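PDB 5U5O: LPXTG-motif cell wall anchor domain protein from Mobiluncus mulieris, which probably acts as a giant cell-surface adhesin, of which this fragment holds two consecutive Ig-like domains containing intramolecular cross-links. Local coordinates for residues A9-L14 / F27-T32; A62-A67 / M99-K104; I118-Y123 / I162-Q167; E220-G225 / V267-T272. One frame throughout, in Å; residues are numbered along the deposited sequence.

Interactions 1, 2 and 3 lie in the first domain, the T-Q ester bond containing domain, and interaction 4 lies in the second. Interactions 1 and 2 meet within one sheet, through strands 26-36 and 94-104; their centres are 11 Å apart. Interaction 3 is in the other sheet of this sandwich. Its Val122 packs on Ala9 of interaction 1 and on Leu101 of interaction 2, so the three share a core. Interaction 4 is centred 20 Å from interaction 3. The two touch where Gln167 O meets Leu224 CG at 3.5 Å. Strand 150-178 spans this junction, running from one domain into the next.

Interaction 1 of 4, residues A9-L14 / F27-T32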
# COMPACT_ATOMS: atom_id res chain seq x y z
N ALA A 9 -3.67 14.90 9.72
CA ALA A 9 -4.45 13.95 8.91
C ALA A 9 -4.55 12.58 9.56
O ALA A 9 -3.55 12.05 10.03
CB ALA A 9 -3.81 13.81 7.56
N THR A 10 -5.76 12.00 9.58
CA THR A 10 -5.97 10.65 10.08
C THR A 10 -6.97 9.93 9.19
O THR A 10 -7.71 10.56 8.43
CB THR A 10 -6.51 10.64 11.52
OG1 THR A 10 -7.68 11.45 11.60
CG2 THR A 10 -5.48 11.18 12.48
N VAL A 11 -6.95 8.60 9.27
CA VAL A 11 -8.00 7.75 8.69
C VAL A 11 -8.42 6.81 9.81
O VAL A 11 -7.60 6.04 10.31
CB VAL A 11 -7.52 6.96 7.46
CG1 VAL A 11 -8.58 5.93 7.03
CG2 VAL A 11 -7.23 7.87 6.29
N ASP A 12 -9.68 6.89 10.23
CA ASP A 12 -10.22 6.08 11.35
C ASP A 12 -9.32 6.19 12.58
O ASP A 12 -8.98 5.18 13.19
CB ASP A 12 -10.42 4.61 10.93
CG ASP A 12 -11.49 4.44 9.89
OD1 ASP A 12 -12.37 5.31 9.73
OD2 ASP A 12 -11.47 3.39 9.24
N LYS A 13 -8.91 7.42 12.90
CA LYS A 13 -8.02 7.72 14.05
C LYS A 13 -6.55 7.33 13.91
O LYS A 13 -5.78 7.62 14.83
CB LYS A 13 -8.55 7.15 15.38
CG LYS A 13 -10.02 7.38 15.64
CD LYS A 13 -10.36 7.03 17.07
CE LYS A 13 -11.76 7.49 17.41
NZ LYS A 13 -12.14 7.10 18.78
N LEU A 14 -6.16 6.74 12.78
CA LEU A 14 -4.82 6.19 12.58
C LEU A 14 -4.09 6.96 11.47
O LEU A 14 -4.68 7.76 10.76
CB LEU A 14 -4.90 4.70 12.27
CG LEU A 14 -5.61 3.86 13.33
CD1 LEU A 14 -5.79 2.44 12.83
CD2 LEU A 14 -4.86 3.87 14.65
N PHE A 27 -11.96 5.66 0.97
CA PHE A 27 -11.45 5.95 2.29
C PHE A 27 -11.59 7.44 2.55
O PHE A 27 -11.47 8.24 1.62
CB PHE A 27 -9.98 5.59 2.39
CG PHE A 27 -9.74 4.13 2.30
CD1 PHE A 27 -9.81 3.32 3.43
CD2 PHE A 27 -9.47 3.55 1.08
CE1 PHE A 27 -9.60 1.96 3.35
CE2 PHE A 27 -9.27 2.18 0.99
CZ PHE A 27 -9.32 1.39 2.13
N THR A 28 -11.87 7.77 3.79
CA THR A 28 -12.04 9.16 4.18
C THR A 28 -10.89 9.57 5.07
O THR A 28 -10.67 9.00 6.14
CB THR A 28 -13.35 9.38 4.94
OG1 THR A 28 -14.45 9.07 4.07
CG2 THR A 28 -13.48 10.84 5.38
N ILE A 29 -10.13 10.55 4.57
CA ILE A 29 -9.08 11.20 5.35
C ILE A 29 -9.74 12.35 6.13
O ILE A 29 -10.34 13.26 5.53
CB ILE A 29 -7.93 11.68 4.44
CG1 ILE A 29 -7.08 10.51 3.92
CG2 ILE A 29 -7.00 12.61 5.21
CD1 ILE A 29 -7.78 9.51 3.02
N LYS A 30 -9.71 12.25 7.46
CA LYS A 30 -10.07 13.37 8.33
C LYS A 30 -8.90 14.37 8.34
O LYS A 30 -7.79 14.06 8.77
CB LYS A 30 -10.34 12.89 9.74
CG LYS A 30 -10.91 13.98 10.64
CD LYS A 30 -10.90 13.49 12.06
CE LYS A 30 -11.60 14.44 13.00
NZ LYS A 30 -11.76 13.82 14.35
N ASP A 31 -9.20 15.57 7.86
CA ASP A 31 -8.23 16.67 7.78
C ASP A 31 -8.58 17.66 8.89
O ASP A 31 -9.50 18.44 8.75
CB ASP A 31 -8.35 17.25 6.39
CG ASP A 31 -7.55 18.52 6.19
OD1 ASP A 31 -6.65 18.90 7.02
OD2 ASP A 31 -7.83 19.08 5.11
N THR A 32 -7.93 17.49 10.03
CA THR A 32 -8.15 18.38 11.17
C THR A 32 -7.31 19.64 10.94
O THR A 32 -6.09 19.56 10.87
CB THR A 32 -7.80 17.71 12.50
OG1 THR A 32 -8.65 16.57 12.67
CG2 THR A 32 -8.04 18.62 13.67
O HOH W 1 -7.34 14.27 11.93
O HOH W 2 -11.36 8.87 8.85
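At one side of an Ig-like sandwich, strand 4-10 pairs antiparallel with strand 26-36 and then leaves through a type I' turn, Val11 to Leu14. Ile29 is the central side chain on the buried side. It reaches in two directions. Ile29 CG2, anti to the backbone N, leads to Ala9 CB at 4.1 Å. Its CG1, beside the backbone N (chi1 -73°), leads to Val11. The Val11 and Ile29 side chains cross obliquely, and Val11 CG2 rests 3.6 Å from Ile29 CG1 and 3.7 Å from Ile29 CD1. Val122 of strand 118-127 packs on both Ala9 and Ile29, and Ile162 packs on Ala9 and Val11.

Thr10 and Lys30 project from the other face. They lie side by side and point the same way. Thr10 OG1 takes the crowded position between backbone N and carbonyl carbon (chi1 54°), which sets it 3.6 Å from Lys30 CB. The Lys30 chain is fully extended and carries its amine away from Thr10, to a long, weak ion pair with Glu98. Behind these side chains the backbones form a hydrogen-bonded pair. Thr10 N gives to Lys30 O at 3.0 Å, in the carbonyl plane. Lys30 N gives to Thr10 O at 2.8 Å, nearly along the C=O axis, but the bond is bent at the hydrogen (135°).

Water extends the pairing. One molecule joins Thr10 OG1, Lys30 O and Thr32 OG1. Past the last direct bond, a second accepts from Asp12 N at 2.9 Å and donates to Thr28 O at 2.8 Å.

Interaction 2 of 4, residues A62-A67 / M99-K104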
# COMPACT_ATOMS: atom_id res chain seq x y z
N ALA A 62 -4.52 15.87 -7.91
CA ALA A 62 -5.24 15.74 -6.63
C ALA A 62 -6.18 14.54 -6.64
O ALA A 62 -6.95 14.37 -7.57
CB ALA A 62 -6.01 17.01 -6.31
N LEU A 63 -6.10 13.73 -5.58
CA LEU A 63 -6.96 12.57 -5.39
C LEU A 63 -8.30 12.97 -4.79
O LEU A 63 -9.30 12.29 -5.00
CB LEU A 63 -6.28 11.56 -4.47
CG LEU A 63 -4.98 10.94 -4.99
CD1 LEU A 63 -4.19 10.28 -3.87
CD2 LEU A 63 -5.29 9.94 -6.08
N ALA A 64 -8.30 14.04 -4.00
CA ALA A 64 -9.51 14.55 -3.37
C ALA A 64 -9.27 16.02 -3.07
O ALA A 64 -8.12 16.45 -2.87
CB ALA A 64 -9.78 13.83 -2.08
N LYS A 65 -10.36 16.77 -3.02
CA LYS A 65 -10.35 18.20 -2.71
C LYS A 65 -11.56 18.54 -1.86
O LYS A 65 -12.62 17.96 -2.04
CB LYS A 65 -10.42 19.03 -3.98
CG LYS A 65 -9.25 18.92 -4.93
CD LYS A 65 -9.53 19.79 -6.14
CE LYS A 65 -8.39 19.76 -7.14
NZ LYS A 65 -8.58 20.79 -8.19
N ALA A 66 -11.43 19.49 -0.95
CA ALA A 66 -12.55 20.02 -0.17
C ALA A 66 -12.33 21.49 0.10
O ALA A 66 -11.18 21.92 0.31
CB ALA A 66 -12.68 19.31 1.15
N ALA A 67 -13.40 22.27 0.18
CA ALA A 67 -13.28 23.70 0.53
C ALA A 67 -14.54 24.10 1.26
O ALA A 67 -15.60 23.51 1.05
CB ALA A 67 -13.07 24.55 -0.71
N MET A 99 -12.25 19.01 7.94
CA MET A 99 -12.87 18.71 6.65
C MET A 99 -12.53 17.27 6.28
O MET A 99 -11.54 16.72 6.76
CB MET A 99 -12.47 19.67 5.53
CG MET A 99 -11.04 20.24 5.63
SD MET A 99 -10.47 21.03 4.11
CE MET A 99 -11.79 22.22 3.83
N ASP A 100 -13.38 16.65 5.46
CA ASP A 100 -13.15 15.30 4.97
C ASP A 100 -12.61 15.31 3.55
O ASP A 100 -13.06 16.08 2.71
CB ASP A 100 -14.45 14.51 4.97
CG ASP A 100 -14.91 14.11 6.36
OD1 ASP A 100 -14.13 14.12 7.34
OD2 ASP A 100 -16.07 13.63 6.44
N LEU A 101 -11.64 14.43 3.29
CA LEU A 101 -11.09 14.21 1.96
C LEU A 101 -11.26 12.73 1.62
O LEU A 101 -10.61 11.87 2.21
CB LEU A 101 -9.61 14.61 1.92
CG LEU A 101 -9.33 16.11 2.09
CD1 LEU A 101 -7.86 16.35 2.38
CD2 LEU A 101 -9.75 16.87 0.84
N THR A 102 -12.16 12.44 0.68
CA THR A 102 -12.54 11.07 0.37
C THR A 102 -11.92 10.65 -0.95
O THR A 102 -12.10 11.30 -1.97
CB THR A 102 -14.06 10.94 0.40
OG1 THR A 102 -14.51 11.22 1.73
CG2 THR A 102 -14.51 9.54 0.03
N VAL A 103 -11.20 9.53 -0.90
CA VAL A 103 -10.52 8.99 -2.07
C VAL A 103 -11.07 7.60 -2.40
O VAL A 103 -11.24 6.75 -1.52
CB VAL A 103 -8.97 8.99 -1.87
CG1 VAL A 103 -8.55 8.25 -0.61
CG2 VAL A 103 -8.26 8.45 -3.09
N LYS A 104 -11.34 7.39 -3.68
CA LYS A 104 -11.78 6.09 -4.17
C LYS A 104 -10.61 5.12 -4.14
O LYS A 104 -9.51 5.46 -4.57
CB LYS A 104 -12.32 6.20 -5.60
CG LYS A 104 -13.60 7.02 -5.70
CD LYS A 104 -14.16 7.02 -7.12
CE LYS A 104 -13.23 7.72 -8.09
NZ LYS A 104 -13.87 8.03 -9.40
O HOH W 3 -10.41 9.80 -5.50
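Strands 64-67 and 99-104 run nearly antiparallel, at 158°, with axes 5.9 Å apart. They belong to different sheets, and side chains fill the space between them. The tight part is the alanine row. Ala64 CB points toward the partner strand and sits 3.4 Å from Thr102 O. Ala66 CB does the same and lies 3.6 Å from Asp100 O. Leu101 works between them. Leu101 CD2 lies 3.6 Å from Ala66 N, alongside the backbone, while its CB meets Ala64 CB. Met99 closes the far end. Its chain bends at chi3 (54°), which turns Met99 CE to within 3.6 Å of Ala66 O. The Met99 chi1 of 32° is held off a staggered value, so the side chain is probably somewhat strained.

The Leu63 end is looser. Leu63 CB meets Val103 CG2 at 3.9 Å. A water donates to Leu63 O and accepts from Lys104 N at 3.2 Å, bridging what the backbones do not join directly. On the outward sides, Lys65 turns away to a salt bridge with Glu139, and Thr102 OG1 hydrogen-bonds to Thr28 OG1. Small alanines on one strand against larger side chains on the other let two sheets close up at the margin of this Ig-like beta sandwich.

Interaction 3 of 4, residues I118-Y123 / I162-Q167; sequences IALVVY and ITAEPQ
Four backbone hydrogen bonds join Ile118-Leu120 to Ile162-Ala164 as antiparallel strands, in one sheet of the Ig-like sandwich of the T-Q ester bond containing domain. Ile118 N reaches Ala164 O at 2.8 Å, almost straight (176°), and Ala164 N returns to Ile118 O at 2.9 Å. The second pair is less even. Leu120 N lies 2.8 Å from Ile162 O, nearly along the C=O axis. Ile162 N lies 2.9 Å from Leu120 O but sits 44° above the carbonyl plane. The two carbonyl oxygens of this pair, Leu120 O and Ile162 O, are 3.3 Å apart, and no hydrogen bond links them.

Side chains of both hydrogen-bonded pairs share one face. Ile118 CB lies 4.0 Å from Ala164 CB, and Leu120 CB lies 4.2 Å from Ile162 CB. Leu120 CB also lies 3.4 Å from Ile162 O. Leu120 CG and Ile162 CG1 each stand beside their own backbone N, yet the end of Ile162 leads away from Leu120. It packs on Phe17. Ala119 and Thr163 occupy the reverse face as a non-hydrogen-bonded pair.

Strand 118-127 lies between two partners. On one side is strand 43-52, where Ala119 bonds just beyond its end to Gln53 and Val121 bonds to Tyr51. On the other is strand 150-178. Strand 16-18 runs parallel to 150-178, and Lys15, just before it, bonds to Thr163 through the backbone.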
# COMPACT_ATOMS: atom_id res chain seq x y z
N ILE A 118 1.80 3.27 -0.29
CA ILE A 118 1.62 4.50 -1.06
C ILE A 118 1.58 5.65 -0.06
O ILE A 118 0.74 5.66 0.85
CB ILE A 118 0.33 4.48 -1.91
CG1 ILE A 118 0.36 3.30 -2.89
CG2 ILE A 118 0.17 5.80 -2.67
CD1 ILE A 118 -1.02 2.90 -3.39
N ALA A 119 2.52 6.59 -0.19
CA ALA A 119 2.57 7.76 0.68
C ALA A 119 1.62 8.84 0.20
O ALA A 119 1.69 9.28 -0.97
CB ALA A 119 3.98 8.32 0.78
N LEU A 120 0.74 9.28 1.10
CA LEU A 120 -0.17 10.39 0.83
C LEU A 120 0.11 11.60 1.73
O LEU A 120 0.62 11.45 2.83
CB LEU A 120 -1.62 9.96 1.05
CG LEU A 120 -2.05 8.68 0.34
CD1 LEU A 120 -3.49 8.32 0.67
CD2 LEU A 120 -1.90 8.80 -1.17
N VAL A 121 -0.33 12.76 1.28
CA VAL A 121 -0.16 13.97 2.08
C VAL A 121 -1.28 14.96 1.77
O VAL A 121 -1.71 15.08 0.62
CB VAL A 121 1.26 14.58 1.87
CG1 VAL A 121 1.44 15.03 0.43
CG2 VAL A 121 1.54 15.70 2.87
N VAL A 122 -1.72 15.66 2.81
CA VAL A 122 -2.74 16.70 2.74
C VAL A 122 -2.05 18.08 2.67
O VAL A 122 -1.08 18.34 3.41
CB VAL A 122 -3.61 16.68 4.00
CG1 VAL A 122 -4.53 17.89 4.08
CG2 VAL A 122 -4.41 15.39 4.01
N TYR A 123 -2.50 18.90 1.73
CA TYR A 123 -2.11 20.32 1.60
C TYR A 123 -3.33 21.13 2.02
O TYR A 123 -4.47 20.69 1.84
CB TYR A 123 -1.78 20.59 0.14
CG TYR A 123 -0.36 20.25 -0.29
CD1 TYR A 123 0.42 19.30 0.39
CD2 TYR A 123 0.22 20.91 -1.37
CE1 TYR A 123 1.73 19.02 -0.01
CE2 TYR A 123 1.52 20.63 -1.78
CZ TYR A 123 2.26 19.69 -1.10
OH TYR A 123 3.55 19.43 -1.52
N ILE A 162 -0.40 10.35 5.37
CA ILE A 162 -1.20 9.13 5.53
C ILE A 162 -0.53 8.05 4.69
O ILE A 162 -0.11 8.32 3.56
CB ILE A 162 -2.66 9.31 5.02
CG1 ILE A 162 -3.40 10.37 5.85
CG2 ILE A 162 -3.44 7.99 5.03
CD1 ILE A 162 -3.67 9.96 7.29
N THR A 163 -0.46 6.82 5.21
CA THR A 163 0.09 5.70 4.45
C THR A 163 -1.00 4.73 4.05
O THR A 163 -1.68 4.19 4.91
CB THR A 163 1.17 4.96 5.24
OG1 THR A 163 2.12 5.90 5.70
CG2 THR A 163 1.91 3.97 4.36
N ALA A 164 -1.15 4.54 2.75
CA ALA A 164 -2.03 3.51 2.20
C ALA A 164 -1.21 2.23 2.09
O ALA A 164 -0.33 2.12 1.21
CB ALA A 164 -2.53 3.97 0.84
N GLU A 165 -1.46 1.29 3.01
CA GLU A 165 -0.63 0.09 3.19
C GLU A 165 -1.27 -1.12 2.52
O GLU A 165 -2.39 -1.52 2.89
CB GLU A 165 -0.47 -0.25 4.67
CG GLU A 165 0.29 0.81 5.45
CD GLU A 165 0.50 0.43 6.90
OE1 GLU A 165 -0.25 -0.41 7.45
OE2 GLU A 165 1.41 1.02 7.51
N PRO A 166 -0.58 -1.74 1.55
CA PRO A 166 -1.11 -3.00 1.02
C PRO A 166 -0.85 -4.16 1.98
O PRO A 166 0.11 -4.12 2.75
CB PRO A 166 -0.32 -3.21 -0.26
CG PRO A 166 0.98 -2.55 0.02
CD PRO A 166 0.69 -1.36 0.89
N GLN A 167 -1.69 -5.19 1.90
CA GLN A 167 -1.41 -6.46 2.56
C GLN A 167 -0.72 -7.38 1.55
O GLN A 167 -0.66 -7.07 0.36
CB GLN A 167 -2.69 -7.12 3.09
CG GLN A 167 -3.61 -6.19 3.87
CD GLN A 167 -2.89 -5.33 4.90
OE1 GLN A 167 -2.99 -4.10 4.88
NE2 GLN A 167 -2.14 -5.97 5.78

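Interaction 4 of 4, residues E220-G225 / V267-T272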
# COMPACT_ATOMS: atom_id res chain seq x y z
N GLU A 220 7.45 -15.19 1.66
CA GLU A 220 6.51 -14.24 2.26
C GLU A 220 6.47 -12.93 1.48
O GLU A 220 7.30 -12.69 0.60
CB GLU A 220 6.95 -13.92 3.69
CG GLU A 220 7.13 -15.13 4.61
CD GLU A 220 5.84 -15.67 5.20
OE1 GLU A 220 4.76 -15.08 4.95
OE2 GLU A 220 5.90 -16.68 5.94
N GLY A 221 5.52 -12.07 1.83
CA GLY A 221 5.52 -10.69 1.31
C GLY A 221 5.25 -10.55 -0.18
O GLY A 221 5.81 -9.67 -0.85
N ILE A 222 4.39 -11.43 -0.70
CA ILE A 222 4.06 -11.41 -2.11
C ILE A 222 2.86 -10.47 -2.32
O ILE A 222 1.81 -10.68 -1.69
CB ILE A 222 3.75 -12.82 -2.65
CG1 ILE A 222 4.96 -13.73 -2.40
CG2 ILE A 222 3.44 -12.72 -4.13
CD1 ILE A 222 4.73 -15.20 -2.75
N PRO A 223 2.98 -9.46 -3.22
CA PRO A 223 1.84 -8.58 -3.51
C PRO A 223 0.59 -9.38 -3.92
O PRO A 223 0.68 -10.36 -4.65
CB PRO A 223 2.36 -7.75 -4.68
CG PRO A 223 3.83 -7.69 -4.48
CD PRO A 223 4.18 -9.06 -3.96
N LEU A 224 -0.56 -8.95 -3.43
CA LEU A 224 -1.83 -9.58 -3.75
C LEU A 224 -2.14 -9.42 -5.24
O LEU A 224 -2.13 -8.33 -5.79
CB LEU A 224 -2.92 -9.00 -2.87
CG LEU A 224 -2.76 -9.34 -1.38
CD1 LEU A 224 -3.79 -8.57 -0.58
CD2 LEU A 224 -2.87 -10.84 -1.11
N GLY A 225 -2.38 -10.56 -5.88
CA GLY A 225 -2.55 -10.63 -7.32
C GLY A 225 -1.32 -10.90 -8.14
O GLY A 225 -1.38 -10.87 -9.37
N VAL A 267 1.43 -19.88 -10.68
CA VAL A 267 0.32 -19.78 -9.74
C VAL A 267 0.10 -18.30 -9.40
O VAL A 267 1.06 -17.52 -9.37
CB VAL A 267 0.60 -20.66 -8.49
CG1 VAL A 267 1.81 -20.17 -7.71
CG2 VAL A 267 -0.63 -20.79 -7.61
N LYS A 268 -1.15 -17.91 -9.18
CA LYS A 268 -1.50 -16.56 -8.77
C LYS A 268 -1.56 -16.55 -7.26
O LYS A 268 -2.08 -17.51 -6.64
CB LYS A 268 -2.87 -16.16 -9.32
CG LYS A 268 -2.99 -16.16 -10.84
CD LYS A 268 -2.15 -15.09 -11.53
CE LYS A 268 -2.56 -13.66 -11.15
NZ LYS A 268 -4.00 -13.33 -11.40
N ILE A 269 -1.05 -15.45 -6.69
CA ILE A 269 -1.04 -15.29 -5.25
C ILE A 269 -1.99 -14.14 -4.92
O ILE A 269 -1.61 -12.97 -4.97
CB ILE A 269 0.40 -14.97 -4.76
CG1 ILE A 269 1.42 -15.97 -5.29
CG2 ILE A 269 0.44 -14.90 -3.23
CD1 ILE A 269 1.22 -17.41 -4.87
N GLY A 270 -3.25 -14.49 -4.61
CA GLY A 270 -4.29 -13.51 -4.29
C GLY A 270 -4.88 -12.89 -5.54
O GLY A 270 -4.51 -13.23 -6.66
N GLY A 271 -5.82 -11.97 -5.32
CA GLY A 271 -6.45 -11.18 -6.40
C GLY A 271 -6.00 -9.73 -6.41
O GLY A 271 -5.46 -9.23 -5.42
N THR A 272 -6.24 -9.07 -7.54
CA THR A 272 -5.77 -7.70 -7.80
C THR A 272 -6.48 -6.64 -6.94
O THR A 272 -7.25 -6.96 -6.04
CB THR A 272 -5.97 -7.31 -9.28
OG1 THR A 272 -5.49 -8.37 -10.12
CG2 THR A 272 -5.21 -6.04 -9.63
O HOH W 4 -3.90 -10.47 -10.48
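Two glycine-bearing loops of the second domain meet close to its junction with the first. Past the end of strand 264-269, Gly270 and Gly271 wrap round Gly225, just before strand 226-232. Gly225 and Gly271 come within 4.0 Å, CA to CA. Gly225 N donates to Ile269 O at 2.7 Å. That bond is bent at the hydrogen, and its donor lies 27° above the carbonyl plane. Gly225 CA also makes a CA-H...O contact with Gly270 O at 3.3 Å. Gly225 and Gly270 both have positive phi (92° and 81°), which favours glycine; a CB on Gly225 would jam against the preceding carbonyl O.

Beside these loops, Ile222 and Ile269 cross at about a right angle, Ile222 CG2 to Ile269 CG2 at 3.8 Å. Leu171 packs on both. Ile222 belongs to a G1 beta bulge with Gly221, paired to Gly169. Pro223 touches Val113 of the first domain.

The other side of the contact is polar. Lys268 bends at chi2, chi3 and chi4, which lays Lys268 CE 3.5 Å from Gly225 O. One water donates to Gly225 O at 2.8 Å, accepts from Lys268 NZ at 3.0 Å and also bonds Thr272 OG1. Backbone atoms and an isoleucine pair thus hold the loops, and the amine of Lys268 reaches Gly225 O through the water, not directly.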